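Local coordinates for putative hemin transport system, substrate-binding protein (Burkholderia cenocepacia J2315, PDB 5GIZ) that probably serves as the periplasmic heme-binding component of a hemin uptake system, capturing heme and handing it on to the membrane transporter, at residues A14-A19 / T37-P42; Q133-A138 / A258-H263; R151-L156 / A163-Q168; R177-R182 / R264-A269; E212-V217 / A221-T226. All coordinates share one frame; numbering follows the deposited sequence. Where two conformers were deposited one is given.

Contact 1: residues A14-A19 / T37-P42; sequences ALAETA and TTCTYP
Apolar packing is represented by a small, tight pair: Ala16 CB meets Cys39 SG at 3.5 Å, with Cys39 CB slightly farther off. The sulfur reaches the helix because it lies anti to its own carbonyl carbon (chi1 -60°). Cys39 is also the centre of an inverse gamma turn, whose bond from Thr40 N to Thr38 O is weak at 3.1 Å.

Glu17 packs on both the backbone and the ring of Tyr41: its CG rests 3.4 Å from Tyr41 O, and Glu17 CD comes 3.8 Å from Tyr41 CD1, the carboxylate being turned 57° against the ring. A cis peptide bond joins Tyr41 to Pro42, whose CB lies 3.8 Å above one face of the tyrosine ring, toward its rim. The fold here is the Rossmann-like N-terminal lobe of a periplasmic binding protein: helix 13-23 makes the crossover between parallel strands 6-11 and 30-35. Residues 37-42 form the loop that follows. Thr37 in that loop contacts heme in the loaded protein.

The polar partner shared by both sides is Arg254, which forms a salt bridge with Glu17 OE1 and a cation-pi contact with Tyr41. Within the helix, Ala14 O accepts from Thr18 N at 3.0 Å and, from the opposite face of its plane, from Thr18 OG1 at 2.8 Å.

Contact 2: residues Q133-A138 / A258-H263; sequences QAARDA and AVTTLH. With SO4 (sulfate ion), chain C.
Ala135 meets Thr260 where helix 118-141 packs on helix 255-269. In the binding-protein class built on two lobes joined by a single long helix, 118-141 is that linker, and here its later half packs on the C-terminal helix of the second lobe. The two CA atoms, the nearest pair between 133-138 and 258-263, are 5.5 Å apart, a short spacing made possible by the small alanine, and Ala135 CB lies 3.4 Å from Thr260 OG1. One turn along, His263 CE1 comes 3.5 Å from Ala138 O. The imidazole approaches that carbonyl obliquely, swung out from its helix by a CG trans to the backbone N (chi1 174°).

A second shell fixes both polar groups. Thr260 OG1, set beside its own backbone N, is hydrogen-bonded to Pro256 O one turn earlier, so the hydroxyl is tied down along its own helix. His263 NE2 is hydrogen-bonded to Arg142 O, just beyond the end of helix 118-141, which anchors the ring where it touches Ala138. Val259 adds apolar cover between these points, resting on Trp132 and Val139 of the long helix and on Met175 of helix 171-178.

Farther out, the solvent side of 133-138 is braced by Gln133 NE2, which donates to Asp137 OD1 at 3.0 Å from well above the carboxylate plane. On the same helix, Arg136 NH2 points the edge of its guanidinium at a sulfate ion, probably from the crystallisation liquor, donating to its O3 at 3.1 Å and 164°.

Contact 3: residues R151-L156 / A163-Q168; sequences RVLFVL and ALVAGQ. With SO4 (sulfate ion), chain D.
Val155 and Val165 face each other as an antiparallel non-hydrogen-bonded pair, their CA atoms 4.6 Å apart, in the hairpin of strands 151-159 and 162-166. On their face of the sheet Val155 CG1, trans to the backbone N (chi1 174°), leans toward Ala163 CB, while Val165 CG1 meets Leu153 CD1 at 3.8 Å; the leucine and valine chains run at a slant to each other. The other face carries Phe154, Leu156, Leu164 and Ala166. There the Leu156 and Leu164 chains lie side by side, pointing the same way with their CD2 atoms 4.0 Å apart, and Ala166 CB sits at the edge of the Phe154 ring, 4.0 Å from CD2.

Two backbone bonds bracket the valine pair: Leu156 N to Leu164 O at 2.9 Å, nearly straight onto the carbonyl, and Ala166 N to Phe154 O at 3.2 Å, in the carbonyl plane. The return bond of the Phe154/Ala166 pair is replaced by a water, which accepts from Phe154 N and donates to Ala166 O.

Strand 206-210 runs parallel to 151-159 and packs on Val155 and Phe154. The Phe154 ring also touches Tyr191 of strand 191-193 and Ala172 of helix 171-178, two residues that contact heme in the loaded protein.

Contact 4: residues R177-R182 / R264-A269; sequences RYAGAR and RRLSDA. With SO4 (sulfate ion), chain C.
Next to Ala179, which packs on Leu266, the hydroxyl of Tyr178 has two partners: Tyr178 OH donates to sulfate O1 at 2.6 Å and is also hydrogen-bonded to Val101 N. The sulfate oxygen lies at the ring's edge, in its plane, and the ring itself meets Trp132 edge-to-face, which probably helps to hold its rotation.

The contact between the segments is purely apolar and small. Leu266 sends a single methyl across: CD1 lies 4.2 Å from Ala179 CB and 4.1 Å from Ala181 CB, placed between them by an extended chain (chi2 180°) that leaves the helix with CG trans to the carbonyl carbon. Both alanines point toward Leu266 because the chain turns sharply between them. Gly180, with its positive phi of 88°, is the C-prime residue of a Schellman motif that ends helix 171-178: Gly180 N bonds to Arg177 O at 3.0 Å, and Ala181 N to Ile176 O.

Ala179 is further covered by Leu262 and His263 of helix 255-269. Beyond the turn the chain enters strand 182-183, which pairs in parallel with strand 151-159, and Val152 of that strand touches both Ala181 and Leu266, completing the join between the helix end, the sheet and the C-terminal helix.

Contact 5: residues E212-V217 / A221-T226; sequences EGLAAV and AALLAT
Val217 projects toward helix 220-225 with an uncommon rotamer for a helical valine: chi1 of 74° puts CG1 between the backbone N and the carbonyl carbon, and this branch meets Leu223 CB at 4.0 Å. The other branch, CG2, looks toward Thr226 OG1 at a looser 4.4 Å. The two leucines behind share a rotamer. In Leu214 (chi1 -176°) and in Leu223 alike CG is trans to the backbone N, which carries each chain toward the other helix, and they cross at about a right angle with Leu214 CD1 4.1 Å from Leu223 CD2. Backbone meets side chain as well: Ala222 CB presses to 3.2 Å from Val217 O, a tight fit of methyl against carbonyl oxygen.

Thr226, just past the second helix, folds its hydroxyl back, OG1 donating to Leu223 O at 2.9 Å from above the carbonyl plane. Thr226 N bonds to the same oxygen from the same face, so Leu223 O is held twice. Thr226 OG1 is also hydrogen-bonded to His158 NE2.

The axes of 212-217 and 221-225 are 81° apart. They belong to two consecutive short helices joined by a tight turn and packed over strands 206-210 and 240-243 of the C-terminal lobe, beside His158, a heme-contacting residue in the loaded protein.

Overall arrangement
Contact 1 belongs to the N-terminal lobe, whereas contacts 3, 4 and 5 belong to the C-terminal lobe and contact 2 ties the linking helix to it. Contacts 2 and 4 have centres about 9 Å apart; both use helix 255-269, and Arg136 and Tyr178 grip the same sulfate. Contact 4 joins contact 3 through Val152 N and Arg182 O, 2.9 Å apart, a probable hydrogen bond. Contact 5 lies about 14 Å from contact 3, centre to centre, its helices packed on the sheet that contains contact 3. Contacts 1 and 5, with centres about 26 Å apart, approach to about 7 Å at their nearest atoms, and heme-contacting residues lie in or beside contacts 1, 3 and 5, consistent with a cleft between the lobes.

Contact 1: residues A14-A19 / T37-P42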
# COMPACT_ATOMS: atom_id res chain seq x y z
N ALA A 14 1.56 5.99 1.90
CA ALA A 14 1.79 5.58 3.26
C ALA A 14 2.62 6.54 4.04
O ALA A 14 2.50 6.60 5.25
CB ALA A 14 2.44 4.19 3.30
N LEU A 15 3.58 7.24 3.38
CA LEU A 15 4.34 8.27 4.02
C LEU A 15 3.48 9.43 4.42
O LEU A 15 3.63 10.02 5.51
CB LEU A 15 5.54 8.73 3.15
CG LEU A 15 6.68 7.76 3.01
CD1 LEU A 15 7.79 8.50 2.27
CD2 LEU A 15 7.21 7.27 4.34
N ALA A 16 2.52 9.81 3.55
CA ALA A 16 1.62 10.87 3.91
C ALA A 16 0.74 10.46 5.09
O ALA A 16 0.51 11.24 6.00
CB ALA A 16 0.76 11.29 2.72
N GLU A 17 0.24 9.22 5.06
CA GLU A 17 -0.51 8.72 6.20
C GLU A 17 0.30 8.80 7.47
O GLU A 17 -0.25 9.17 8.53
CB GLU A 17 -0.96 7.29 5.97
CG GLU A 17 -2.05 7.13 4.91
CD GLU A 17 -2.72 5.78 4.95
OE1 GLU A 17 -2.98 5.26 6.06
OE2 GLU A 17 -3.00 5.19 3.89
N THR A 18 1.57 8.41 7.39
CA THR A 18 2.41 8.45 8.56
C THR A 18 2.56 9.87 9.09
O THR A 18 2.34 10.14 10.27
CB THR A 18 3.77 7.85 8.20
OG1 THR A 18 3.63 6.48 7.77
CG2 THR A 18 4.75 7.88 9.39
N ALA A 19 2.86 10.79 8.19
CA ALA A 19 2.96 12.17 8.60
C ALA A 19 1.71 12.69 9.25
O ALA A 19 1.74 13.30 10.32
CB ALA A 19 3.35 13.05 7.45
N THR A 37 0.07 11.93 -6.40
CA THR A 37 -1.33 11.50 -6.52
C THR A 37 -1.75 10.32 -5.71
O THR A 37 -2.97 10.13 -5.51
CB THR A 37 -1.65 11.20 -7.98
OG1 THR A 37 -0.81 10.14 -8.45
CG2 THR A 37 -1.45 12.45 -8.85
N THR A 38 -0.81 9.51 -5.24
CA THR A 38 -1.17 8.36 -4.40
C THR A 38 -1.58 8.73 -2.99
O THR A 38 -2.08 7.89 -2.24
CB THR A 38 -0.07 7.27 -4.33
OG1 THR A 38 1.10 7.75 -3.66
CG2 THR A 38 0.30 6.76 -5.66
N CYS A 39 -1.41 10.00 -2.61
CA CYS A 39 -1.69 10.41 -1.24
C CYS A 39 -3.11 10.88 -1.12
O CYS A 39 -3.41 12.08 -1.17
CB CYS A 39 -0.71 11.50 -0.77
SG CYS A 39 1.02 10.99 -0.77
N THR A 40 -4.00 9.92 -0.90
CA THR A 40 -5.43 10.15 -0.86
C THR A 40 -6.06 9.95 0.49
O THR A 40 -7.24 10.12 0.62
CB THR A 40 -6.15 9.25 -1.82
OG1 THR A 40 -5.93 7.90 -1.41
CG2 THR A 40 -5.63 9.43 -3.22
N TYR A 41 -5.29 9.58 1.51
CA TYR A 41 -5.76 9.32 2.87
C TYR A 41 -4.85 9.97 3.89
O TYR A 41 -3.65 9.89 3.79
CB TYR A 41 -5.81 7.79 3.12
CG TYR A 41 -6.64 7.48 4.33
CD1 TYR A 41 -6.08 7.44 5.59
CD2 TYR A 41 -7.99 7.30 4.23
CE1 TYR A 41 -6.82 7.21 6.74
CE2 TYR A 41 -8.76 7.10 5.36
CZ TYR A 41 -8.17 7.09 6.60
OH TYR A 41 -8.90 6.86 7.75
N PRO A 42 -5.39 10.57 4.97
CA PRO A 42 -6.80 10.84 5.24
C PRO A 42 -7.30 12.03 4.42
O PRO A 42 -6.69 12.40 3.41
CB PRO A 42 -6.78 11.13 6.73
CG PRO A 42 -5.43 11.79 6.96
CD PRO A 42 -4.48 11.21 5.96

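Contact 2: residues Q133-A138 / A258-H263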
# COMPACT_ATOMS: atom_id res chain seq x y z
N GLN A 133 -0.15 -6.34 17.51
CA GLN A 133 -0.30 -7.55 18.27
C GLN A 133 -1.75 -8.07 18.27
O GLN A 133 -1.99 -9.26 18.12
CB GLN A 133 0.19 -7.36 19.72
CG GLN A 133 0.09 -8.64 20.53
CD GLN A 133 1.01 -9.73 20.01
OE1 GLN A 133 2.23 -9.54 19.98
NE2 GLN A 133 0.43 -10.87 19.58
N ALA A 134 -2.70 -7.18 18.39
CA ALA A 134 -4.13 -7.53 18.31
C ALA A 134 -4.46 -8.12 16.96
O ALA A 134 -5.21 -9.07 16.88
CB ALA A 134 -4.98 -6.31 18.64
N ALA A 135 -3.95 -7.56 15.88
CA ALA A 135 -4.20 -8.08 14.55
C ALA A 135 -3.59 -9.49 14.41
O ALA A 135 -4.23 -10.42 13.91
CB ALA A 135 -3.62 -7.11 13.52
N ARG A 136 -2.37 -9.68 14.89
CA ARG A 136 -1.74 -11.00 14.89
C ARG A 136 -2.63 -12.00 15.62
O ARG A 136 -2.84 -13.10 15.13
CB ARG A 136 -0.41 -10.96 15.62
CG ARG A 136 0.69 -10.30 14.87
CD ARG A 136 1.10 -11.02 13.62
NE ARG A 136 2.52 -10.78 13.32
CZ ARG A 136 3.17 -11.31 12.27
NH1 ARG A 136 2.50 -12.12 11.42
NH2 ARG A 136 4.47 -11.04 12.09
N ASP A 137 -3.14 -11.60 16.79
CA ASP A 137 -4.06 -12.43 17.59
C ASP A 137 -5.33 -12.77 16.85
O ASP A 137 -5.78 -13.92 16.90
CB ASP A 137 -4.44 -11.74 18.92
CG ASP A 137 -3.28 -11.67 19.91
OD1 ASP A 137 -2.21 -12.31 19.66
OD2 ASP A 137 -3.46 -10.96 20.95
N ALA A 138 -5.90 -11.79 16.17
CA ALA A 138 -7.15 -12.00 15.41
C ALA A 138 -6.93 -13.04 14.28
O ALA A 138 -7.73 -13.95 14.06
CB ALA A 138 -7.65 -10.69 14.85
N ALA A 258 -5.67 -3.01 8.22
CA ALA A 258 -5.69 -3.60 6.90
C ALA A 258 -5.58 -5.13 6.93
O ALA A 258 -6.31 -5.83 6.23
CB ALA A 258 -4.59 -3.03 6.04
N VAL A 259 -4.65 -5.65 7.73
CA VAL A 259 -4.52 -7.09 7.89
C VAL A 259 -5.79 -7.68 8.57
O VAL A 259 -6.30 -8.68 8.10
CB VAL A 259 -3.25 -7.41 8.67
CG1 VAL A 259 -3.21 -8.88 9.10
CG2 VAL A 259 -2.01 -7.11 7.85
N THR A 260 -6.33 -7.04 9.60
CA THR A 260 -7.54 -7.53 10.23
C THR A 260 -8.68 -7.56 9.21
O THR A 260 -9.49 -8.50 9.17
CB THR A 260 -7.90 -6.62 11.41
OG1 THR A 260 -6.82 -6.65 12.33
CG2 THR A 260 -9.13 -7.10 12.12
N THR A 261 -8.77 -6.54 8.36
CA THR A 261 -9.83 -6.42 7.41
C THR A 261 -9.71 -7.43 6.31
O THR A 261 -10.72 -8.10 5.95
CB THR A 261 -9.85 -5.01 6.79
OG1 THR A 261 -10.03 -4.04 7.86
CG2 THR A 261 -10.99 -4.81 5.78
N LEU A 262 -8.50 -7.61 5.79
CA LEU A 262 -8.31 -8.67 4.80
C LEU A 262 -8.67 -10.07 5.37
O LEU A 262 -9.33 -10.86 4.74
CB LEU A 262 -6.87 -8.66 4.33
CG LEU A 262 -6.57 -9.72 3.26
CD1 LEU A 262 -7.50 -9.59 2.08
CD2 LEU A 262 -5.12 -9.62 2.83
N HIS A 263 -8.22 -10.34 6.58
CA HIS A 263 -8.51 -11.63 7.22
C HIS A 263 -10.05 -11.79 7.42
O HIS A 263 -10.59 -12.85 7.14
CB HIS A 263 -7.81 -11.71 8.59
CG HIS A 263 -8.15 -12.91 9.38
ND1 HIS A 263 -9.09 -12.85 10.38
CD2 HIS A 263 -7.67 -14.17 9.37
CE1 HIS A 263 -9.20 -14.05 10.94
NE2 HIS A 263 -8.31 -14.85 10.39
S SO4 C . 7.27 -10.78 9.14
O1 SO4 C . 6.93 -9.44 9.49
O2 SO4 C . 8.65 -11.16 9.55
O3 SO4 C . 6.29 -11.74 9.66
O4 SO4 C . 7.29 -11.03 7.73

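Contact 3: residues R151-L156 / A163-Q168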
# COMPACT_ATOMS: atom_id res chain seq x y z
N ARG A 151 -5.55 -20.50 -0.76
CA ARG A 151 -4.77 -19.92 -1.85
C ARG A 151 -5.46 -18.70 -2.40
O ARG A 151 -6.62 -18.77 -2.79
CB ARG A 151 -4.55 -20.94 -2.96
CG ARG A 151 -3.90 -22.25 -2.49
CD ARG A 151 -3.70 -23.21 -3.66
NE ARG A 151 -2.64 -22.75 -4.54
CZ ARG A 151 -1.35 -22.93 -4.36
NH1 ARG A 151 -0.88 -23.53 -3.27
NH2 ARG A 151 -0.49 -22.40 -5.24
N VAL A 152 -4.78 -17.56 -2.40
CA VAL A 152 -5.36 -16.30 -2.84
C VAL A 152 -4.55 -15.75 -4.00
O VAL A 152 -3.34 -15.62 -3.89
CB VAL A 152 -5.35 -15.27 -1.69
CG1 VAL A 152 -5.92 -13.94 -2.18
CG2 VAL A 152 -6.13 -15.81 -0.49
N LEU A 153 -5.24 -15.40 -5.09
CA LEU A 153 -4.66 -14.74 -6.27
C LEU A 153 -4.95 -13.27 -6.14
O LEU A 153 -6.12 -12.92 -6.02
CB LEU A 153 -5.40 -15.25 -7.49
CG LEU A 153 -4.99 -14.58 -8.81
CD1 LEU A 153 -3.59 -14.95 -9.18
CD2 LEU A 153 -6.00 -14.95 -9.90
N PHE A 154 -3.91 -12.44 -6.20
CA PHE A 154 -4.05 -11.00 -6.28
C PHE A 154 -3.88 -10.48 -7.69
O PHE A 154 -2.84 -10.63 -8.27
CB PHE A 154 -3.09 -10.23 -5.33
CG PHE A 154 -3.30 -8.74 -5.41
CD1 PHE A 154 -4.41 -8.18 -4.86
CD2 PHE A 154 -2.46 -7.93 -6.15
CE1 PHE A 154 -4.69 -6.83 -4.96
CE2 PHE A 154 -2.75 -6.56 -6.24
CZ PHE A 154 -3.85 -6.04 -5.68
N VAL A 155 -4.94 -9.89 -8.19
CA VAL A 155 -4.96 -9.19 -9.46
C VAL A 155 -4.76 -7.70 -9.22
O VAL A 155 -5.61 -7.06 -8.58
CB VAL A 155 -6.32 -9.37 -10.14
CG1 VAL A 155 -6.40 -8.52 -11.42
CG2 VAL A 155 -6.55 -10.87 -10.43
N LEU A 156 -3.70 -7.15 -9.84
CA LEU A 156 -3.50 -5.71 -9.81
C LEU A 156 -4.38 -5.02 -10.85
O LEU A 156 -5.06 -4.06 -10.55
CB LEU A 156 -2.03 -5.40 -10.10
CG LEU A 156 -1.66 -3.90 -10.05
CD1 LEU A 156 -2.01 -3.30 -8.69
CD2 LEU A 156 -0.20 -3.70 -10.38
N ALA A 163 -4.94 -10.82 -16.91
CA ALA A 163 -4.70 -10.20 -15.62
C ALA A 163 -3.22 -10.09 -15.34
O ALA A 163 -2.43 -11.00 -15.71
CB ALA A 163 -5.33 -11.05 -14.52
N LEU A 164 -2.83 -9.02 -14.67
CA LEU A 164 -1.47 -8.86 -14.12
C LEU A 164 -1.55 -9.24 -12.63
O LEU A 164 -2.34 -8.64 -11.90
CB LEU A 164 -1.02 -7.42 -14.30
CG LEU A 164 0.42 -7.12 -13.93
CD1 LEU A 164 1.34 -7.66 -15.02
CD2 LEU A 164 0.65 -5.64 -13.74
N VAL A 165 -0.72 -10.20 -12.21
CA VAL A 165 -0.86 -10.80 -10.88
C VAL A 165 0.44 -10.74 -10.08
O VAL A 165 1.51 -10.66 -10.65
CB VAL A 165 -1.35 -12.26 -10.98
CG1 VAL A 165 -2.70 -12.29 -11.67
CG2 VAL A 165 -0.33 -13.14 -11.72
N ALA A 166 0.30 -10.74 -8.75
CA ALA A 166 1.42 -10.58 -7.83
C ALA A 166 2.07 -11.92 -7.46
O ALA A 166 1.40 -12.85 -7.03
CB ALA A 166 0.96 -9.88 -6.58
N GLY A 167 3.38 -11.97 -7.67
CA GLY A 167 4.20 -13.05 -7.17
C GLY A 167 4.83 -12.65 -5.84
O GLY A 167 4.23 -11.95 -5.04
N GLN A 168 6.03 -13.16 -5.59
CA GLN A 168 6.71 -12.83 -4.36
C GLN A 168 7.36 -11.43 -4.42
O GLN A 168 7.40 -10.79 -5.49
CB GLN A 168 7.72 -13.93 -4.03
CG GLN A 168 7.05 -15.19 -3.47
CD GLN A 168 6.15 -15.93 -4.44
OE1 GLN A 168 6.59 -16.55 -5.42
NE2 GLN A 168 4.83 -15.88 -4.17
S SO4 D . 2.78 -24.03 -3.90
O1 SO4 D . 2.26 -23.32 -2.71
O2 SO4 D . 4.24 -23.92 -3.85
O3 SO4 D . 2.31 -25.43 -3.85
O4 SO4 D . 2.27 -23.38 -5.13
O HOH W 1 -1.31 -13.49 -6.40

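Contact 4: residues R177-R182 / R264-A269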
# COMPACT_ATOMS: atom_id res chain seq x y z
N ARG A 177 -0.13 -13.35 3.18
CA ARG A 177 0.44 -14.13 4.26
C ARG A 177 0.16 -13.59 5.65
O ARG A 177 -0.15 -14.38 6.57
CB ARG A 177 1.93 -14.25 4.08
CG ARG A 177 2.27 -15.18 2.93
CD ARG A 177 3.80 -15.34 2.76
NE ARG A 177 4.40 -14.14 2.20
CZ ARG A 177 5.30 -13.36 2.78
NH1 ARG A 177 5.80 -13.66 3.98
NH2 ARG A 177 5.73 -12.29 2.12
N TYR A 178 0.14 -12.27 5.84
CA TYR A 178 -0.23 -11.74 7.15
C TYR A 178 -1.68 -12.09 7.56
O TYR A 178 -1.99 -12.21 8.74
CB TYR A 178 -0.05 -10.23 7.20
CG TYR A 178 1.38 -9.76 7.33
CD1 TYR A 178 2.26 -10.36 8.25
CD2 TYR A 178 1.85 -8.66 6.60
CE1 TYR A 178 3.54 -9.88 8.43
CE2 TYR A 178 3.12 -8.20 6.78
CZ TYR A 178 3.97 -8.79 7.70
OH TYR A 178 5.30 -8.32 7.88
N ALA A 179 -2.55 -12.21 6.56
CA ALA A 179 -3.93 -12.54 6.82
C ALA A 179 -4.17 -14.03 6.98
O ALA A 179 -5.35 -14.42 7.06
CB ALA A 179 -4.82 -11.97 5.75
N GLY A 180 -3.12 -14.85 7.04
CA GLY A 180 -3.28 -16.28 7.32
C GLY A 180 -3.50 -17.10 6.07
O GLY A 180 -3.94 -18.25 6.17
N ALA A 181 -3.24 -16.55 4.91
CA ALA A 181 -3.43 -17.23 3.65
C ALA A 181 -2.11 -17.47 2.93
O ALA A 181 -1.05 -17.16 3.47
CB ALA A 181 -4.39 -16.43 2.80
N ARG A 182 -2.18 -18.05 1.74
CA ARG A 182 -0.99 -18.34 0.91
C ARG A 182 -1.18 -17.71 -0.46
O ARG A 182 -2.27 -17.75 -1.02
CB ARG A 182 -0.86 -19.86 0.75
CG ARG A 182 0.48 -20.40 0.26
CD ARG A 182 0.40 -21.93 0.25
NE ARG A 182 1.61 -22.61 -0.19
CZ ARG A 182 1.83 -23.92 -0.03
NH1 ARG A 182 0.91 -24.70 0.55
NH2 ARG A 182 2.97 -24.46 -0.45
N ARG A 264 -10.75 -10.73 7.81
CA ARG A 264 -12.20 -10.81 7.97
C ARG A 264 -12.83 -11.13 6.62
O ARG A 264 -13.69 -11.99 6.52
CB ARG A 264 -12.82 -9.48 8.46
CG ARG A 264 -14.32 -9.44 8.58
CD ARG A 264 -14.96 -8.05 8.73
NE ARG A 264 -14.60 -7.49 10.02
CZ ARG A 264 -13.79 -6.47 10.20
NH1 ARG A 264 -13.29 -5.81 9.19
NH2 ARG A 264 -13.53 -6.05 11.44
N ARG A 265 -12.42 -10.40 5.60
CA ARG A 265 -13.01 -10.58 4.28
C ARG A 265 -12.77 -11.95 3.65
O ARG A 265 -13.66 -12.60 3.06
CB ARG A 265 -12.65 -9.45 3.30
CG ARG A 265 -13.14 -8.08 3.80
CD ARG A 265 -13.00 -6.99 2.73
NE ARG A 265 -13.46 -5.77 3.32
CZ ARG A 265 -13.83 -4.68 2.66
NH1 ARG A 265 -13.78 -4.61 1.34
NH2 ARG A 265 -14.28 -3.69 3.34
N LEU A 266 -11.57 -12.45 3.87
CA LEU A 266 -11.25 -13.78 3.35
C LEU A 266 -12.05 -14.82 4.15
O LEU A 266 -12.54 -15.80 3.57
CB LEU A 266 -9.76 -14.07 3.52
CG LEU A 266 -8.81 -13.29 2.63
CD1 LEU A 266 -7.39 -13.70 2.93
CD2 LEU A 266 -9.02 -13.56 1.15
N SER A 267 -12.18 -14.59 5.45
CA SER A 267 -12.91 -15.49 6.34
C SER A 267 -14.40 -15.56 5.99
O SER A 267 -15.03 -16.65 5.97
CB SER A 267 -12.72 -15.13 7.80
OG SER A 267 -11.35 -15.27 8.13
N ASP A 268 -14.99 -14.39 5.71
CA ASP A 268 -16.38 -14.35 5.27
C ASP A 268 -16.50 -15.09 3.94
O ASP A 268 -17.44 -15.88 3.71
CB ASP A 268 -16.81 -12.89 5.09
CG ASP A 268 -17.17 -12.15 6.40
OD1 ASP A 268 -17.19 -12.74 7.49
OD2 ASP A 268 -17.44 -10.93 6.28
N ALA A 269 -15.56 -14.82 3.03
CA ALA A 269 -15.63 -15.41 1.71
C ALA A 269 -15.55 -16.93 1.74
O ALA A 269 -16.18 -17.58 0.90
CB ALA A 269 -14.54 -14.89 0.81
S SO4 C . 7.27 -10.78 9.14
O1 SO4 C . 6.93 -9.44 9.49
O2 SO4 C . 8.65 -11.16 9.55
O3 SO4 C . 6.29 -11.74 9.66
O4 SO4 C . 7.29 -11.03 7.73

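Contact 5: residues E212-V217 / A221-T226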
# COMPACT_ATOMS: atom_id res chain seq x y z
N GLU A 212 -10.10 -0.35 -7.31
CA GLU A 212 -9.77 0.26 -8.59
C GLU A 212 -9.67 -0.75 -9.71
O GLU A 212 -10.19 -0.54 -10.82
CB GLU A 212 -8.43 1.03 -8.45
CG GLU A 212 -8.49 2.20 -7.46
CD GLU A 212 -8.21 1.88 -5.99
OE1 GLU A 212 -8.31 0.73 -5.53
OE2 GLU A 212 -7.93 2.84 -5.26
N GLY A 213 -9.01 -1.89 -9.45
CA GLY A 213 -8.90 -2.94 -10.44
C GLY A 213 -10.23 -3.55 -10.78
O GLY A 213 -10.47 -3.94 -11.92
N LEU A 214 -11.11 -3.71 -9.77
CA LEU A 214 -12.44 -4.26 -9.99
C LEU A 214 -13.25 -3.33 -10.90
O LEU A 214 -13.91 -3.82 -11.82
CB LEU A 214 -13.15 -4.50 -8.62
CG LEU A 214 -14.51 -5.15 -8.73
CD1 LEU A 214 -14.44 -6.50 -9.42
CD2 LEU A 214 -15.13 -5.23 -7.33
N ALA A 215 -13.16 -2.02 -10.62
CA ALA A 215 -13.85 -1.02 -11.45
C ALA A 215 -13.30 -1.08 -12.85
O ALA A 215 -14.07 -1.04 -13.80
CB ALA A 215 -13.70 0.38 -10.93
N ALA A 216 -11.98 -1.15 -12.99
CA ALA A 216 -11.38 -1.12 -14.34
C ALA A 216 -11.82 -2.28 -15.21
O ALA A 216 -11.99 -2.12 -16.42
CB ALA A 216 -9.85 -1.11 -14.25
N VAL A 217 -11.97 -3.48 -14.65
CA VAL A 217 -12.35 -4.66 -15.43
C VAL A 217 -13.85 -4.70 -15.68
O VAL A 217 -14.34 -5.47 -16.51
CB VAL A 217 -11.82 -5.96 -14.76
CG1 VAL A 217 -12.61 -6.33 -13.50
CG2 VAL A 217 -11.80 -7.16 -15.72
N ALA A 221 -18.86 -9.73 -12.18
CA ALA A 221 -19.19 -10.71 -13.25
C ALA A 221 -18.12 -10.64 -14.35
O ALA A 221 -17.62 -11.67 -14.84
CB ALA A 221 -20.57 -10.43 -13.80
N ALA A 222 -17.73 -9.43 -14.71
CA ALA A 222 -16.66 -9.24 -15.68
C ALA A 222 -15.34 -9.88 -15.28
O ALA A 222 -14.65 -10.54 -16.06
CB ALA A 222 -16.47 -7.75 -15.94
N LEU A 223 -14.98 -9.70 -14.02
CA LEU A 223 -13.78 -10.30 -13.51
C LEU A 223 -13.86 -11.83 -13.62
O LEU A 223 -12.86 -12.49 -13.95
CB LEU A 223 -13.61 -9.93 -12.03
CG LEU A 223 -12.38 -10.50 -11.31
CD1 LEU A 223 -11.08 -10.05 -11.93
CD2 LEU A 223 -12.49 -10.12 -9.83
N LEU A 224 -14.99 -12.40 -13.22
CA LEU A 224 -15.13 -13.88 -13.16
C LEU A 224 -15.23 -14.50 -14.55
O LEU A 224 -14.95 -15.69 -14.73
CB LEU A 224 -16.34 -14.28 -12.28
CG LEU A 224 -16.10 -14.05 -10.76
CD1 LEU A 224 -17.40 -14.26 -9.97
CD2 LEU A 224 -15.03 -14.98 -10.21
N ALA A 225 -15.58 -13.68 -15.53
CA ALA A 225 -15.60 -14.10 -16.93
C ALA A 225 -14.25 -13.97 -17.64
O ALA A 225 -14.11 -14.44 -18.78
CB ALA A 225 -16.63 -13.29 -17.65
N THR A 226 -13.28 -13.33 -17.02
CA THR A 226 -11.89 -13.32 -17.50
C THR A 226 -11.49 -14.77 -17.90
O THR A 226 -11.78 -15.73 -17.16
CB THR A 226 -10.92 -12.81 -16.41
OG1 THR A 226 -11.25 -11.46 -16.10
CG2 THR A 226 -9.42 -12.86 -16.88